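Local coordinates for alcohol dehydrogenase IV (Corynebacterium glutamicum, PDB 3IV7) that probably reduces maleylacetate with a nicotinamide cofactor, as a member of the iron-containing alcohol dehydrogenase family, at the interface of chains A and B. Coordinates in Å, arbitrary orientation; residue numbers count along the deposited sequence, not the author numbering. Chains: chain A/B, Alcohol dehydrogenase IV.

The interface of chains A and B. Residues chain A 197, 224, 227-228; chain B 6, 8, 189-190.
A:Tyr224 reaches from helix 216-236 of one subunit to B:Pro189 and B:Ile190, which open helix 189-211 of the other. CG of A:Tyr224 lies anti to the backbone N (chi1 168°), which sends the ring out toward chain B. At the root, CB has CD2 of B:Leu6 as a loose neighbour, 4.4 Å away. Further out, CD1 meets CZ, the ring tip of B:Phe8, at 4.1 Å; the two side chains run roughly perpendicular. CE1 is the main apolar contact atom. It packs on CB of B:Pro189 at 3.6 Å and touches CG1 of B:Ile190. CZ rests on the same proline CB.

At the tip, the phenol OH of A:Tyr224 donates to OE2 of A:Glu197 in its own chain, 2.7 Å away. The carboxylate carbon CD lies at the ring edge, in the ring plane. OE2 takes this bond on its anti lone pair. Across the contact OH lies against CB of B:Pro189, while the backbone O of B:Pro189, 3.4 Å from OH, is too far to bond.

CD1 of B:Ile190 meets ring atom CE2 of A:Tyr227 at 4.0 Å. B:Pro189 CD lies over one face of the B:Phe8 ring. The mostly apolar patch is part of a two-fold symmetric interface of the deposited assembly, perhaps that of a biological dimer. Water 1 links the chains here, 2.8 Å from A:Glu197 OE2 and 2.8 Å from the backbone O of B:Pro189.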
loop_
_atom_site.group_PDB
_atom_site.type_symbol
_atom_site.label_atom_id
_atom_site.label_comp_id
_atom_site.label_asym_id
_atom_site.label_seq_id
_atom_site.Cartn_x
_atom_site.Cartn_y
_atom_site.Cartn_z
ATOM N N GLU A 197 -9.790 4.609 2.386
ATOM C CA GLU A 197 -10.218 3.980 1.148
ATOM C C GLU A 197 -11.094 2.785 1.467
ATOM O O GLU A 197 -12.060 2.524 0.766
ATOM C CB GLU A 197 -9.011 3.555 0.312
ATOM C CG GLU A 197 -9.338 2.734 -0.942
ATOM C CD GLU A 197 -9.969 3.530 -2.074
ATOM O OE1 GLU A 197 -10.322 4.726 -1.879
ATOM O OE2 GLU A 197 -10.059 2.948 -3.210
ATOM N N TYR A 224 -13.319 -5.514 -1.901
ATOM C CA TYR A 224 -12.166 -4.614 -2.068
ATOM C C TYR A 224 -11.945 -3.802 -0.787
ATOM O O TYR A 224 -10.797 -3.666 -0.309
ATOM C CB TYR A 224 -12.367 -3.694 -3.289
ATOM C CG TYR A 224 -11.391 -2.549 -3.379
ATOM C CD1 TYR A 224 -10.146 -2.723 -3.936
ATOM C CD2 TYR A 224 -11.738 -1.283 -2.931
ATOM C CE1 TYR A 224 -9.226 -1.664 -4.018
ATOM C CE2 TYR A 224 -10.849 -0.225 -3.012
ATOM C CZ TYR A 224 -9.572 -0.429 -3.531
ATOM O OH TYR A 224 -8.687 0.628 -3.626
ATOM N N TYR A 227 -10.358 -5.751 1.948
ATOM C CA TYR A 227 -8.924 -5.954 1.764
ATOM C C TYR A 227 -8.134 -4.763 2.285
ATOM O O TYR A 227 -7.210 -4.927 3.118
ATOM C CB TYR A 227 -8.578 -6.214 0.305
ATOM C CG TYR A 227 -7.093 -6.462 0.109
ATOM C CD1 TYR A 227 -6.484 -7.585 0.635
ATOM C CD2 TYR A 227 -6.300 -5.539 -0.562
ATOM C CE1 TYR A 227 -5.102 -7.797 0.489
ATOM C CE2 TYR A 227 -4.946 -5.744 -0.737
ATOM C CZ TYR A 227 -4.348 -6.872 -0.227
ATOM O OH TYR A 227 -2.986 -7.033 -0.376
ATOM N N LEU A 228 -8.499 -3.557 1.843
ATOM C CA LEU A 228 -7.775 -2.353 2.309
ATOM C C LEU A 228 -7.925 -2.104 3.810
ATOM O O LEU A 228 -6.986 -1.674 4.477
ATOM C CB LEU A 228 -8.170 -1.148 1.495
ATOM C CG LEU A 228 -7.633 -1.279 0.048
ATOM C CD1 LEU A 228 -7.877 -0.053 -0.657
ATOM C CD2 LEU A 228 -6.126 -1.608 0.054
ATOM N N LEU B 6 -15.285 -4.899 -11.761
ATOM C CA LEU B 6 -13.915 -4.702 -11.281
ATOM C C LEU B 6 -13.023 -5.955 -11.465
ATOM O O LEU B 6 -13.375 -7.053 -11.045
ATOM C CB LEU B 6 -13.946 -4.319 -9.808
ATOM C CG LEU B 6 -12.628 -3.979 -9.142
ATOM C CD1 LEU B 6 -11.890 -2.913 -9.940
ATOM C CD2 LEU B 6 -12.845 -3.559 -7.702
ATOM N N PHE B 8 -8.578 -6.834 -11.542
ATOM C CA PHE B 8 -7.198 -6.389 -11.491
ATOM C C PHE B 8 -6.345 -7.438 -10.787
ATOM O O PHE B 8 -6.867 -8.336 -10.120
ATOM C CB PHE B 8 -7.056 -5.005 -10.776
ATOM C CG PHE B 8 -7.413 -5.022 -9.309
ATOM C CD1 PHE B 8 -8.700 -4.782 -8.900
ATOM C CD2 PHE B 8 -6.435 -5.258 -8.337
ATOM C CE1 PHE B 8 -9.025 -4.813 -7.548
ATOM C CE2 PHE B 8 -6.765 -5.303 -7.001
ATOM C CZ PHE B 8 -8.049 -5.036 -6.608
ATOM N N PRO B 189 -7.062 -0.017 -8.661
ATOM C CA PRO B 189 -7.601 0.896 -7.666
ATOM C C PRO B 189 -6.638 1.206 -6.534
ATOM O O PRO B 189 -6.735 2.260 -5.905
ATOM C CB PRO B 189 -8.855 0.139 -7.133
ATOM C CG PRO B 189 -9.154 -0.844 -8.107
ATOM C CD PRO B 189 -7.853 -1.242 -8.755
ATOM N N ILE B 190 -5.740 0.269 -6.244
ATOM C CA ILE B 190 -4.811 0.439 -5.163
ATOM C C ILE B 190 -3.687 1.428 -5.576
ATOM O O ILE B 190 -3.445 2.412 -4.891
ATOM C CB ILE B 190 -4.209 -0.868 -4.718
ATOM C CG1 ILE B 190 -5.337 -1.827 -4.220
ATOM C CG2 ILE B 190 -3.150 -0.584 -3.586
ATOM C CD1 ILE B 190 -4.860 -3.226 -3.806
HETATM O O HOH W 1 -9.219 3.460 -5.787
#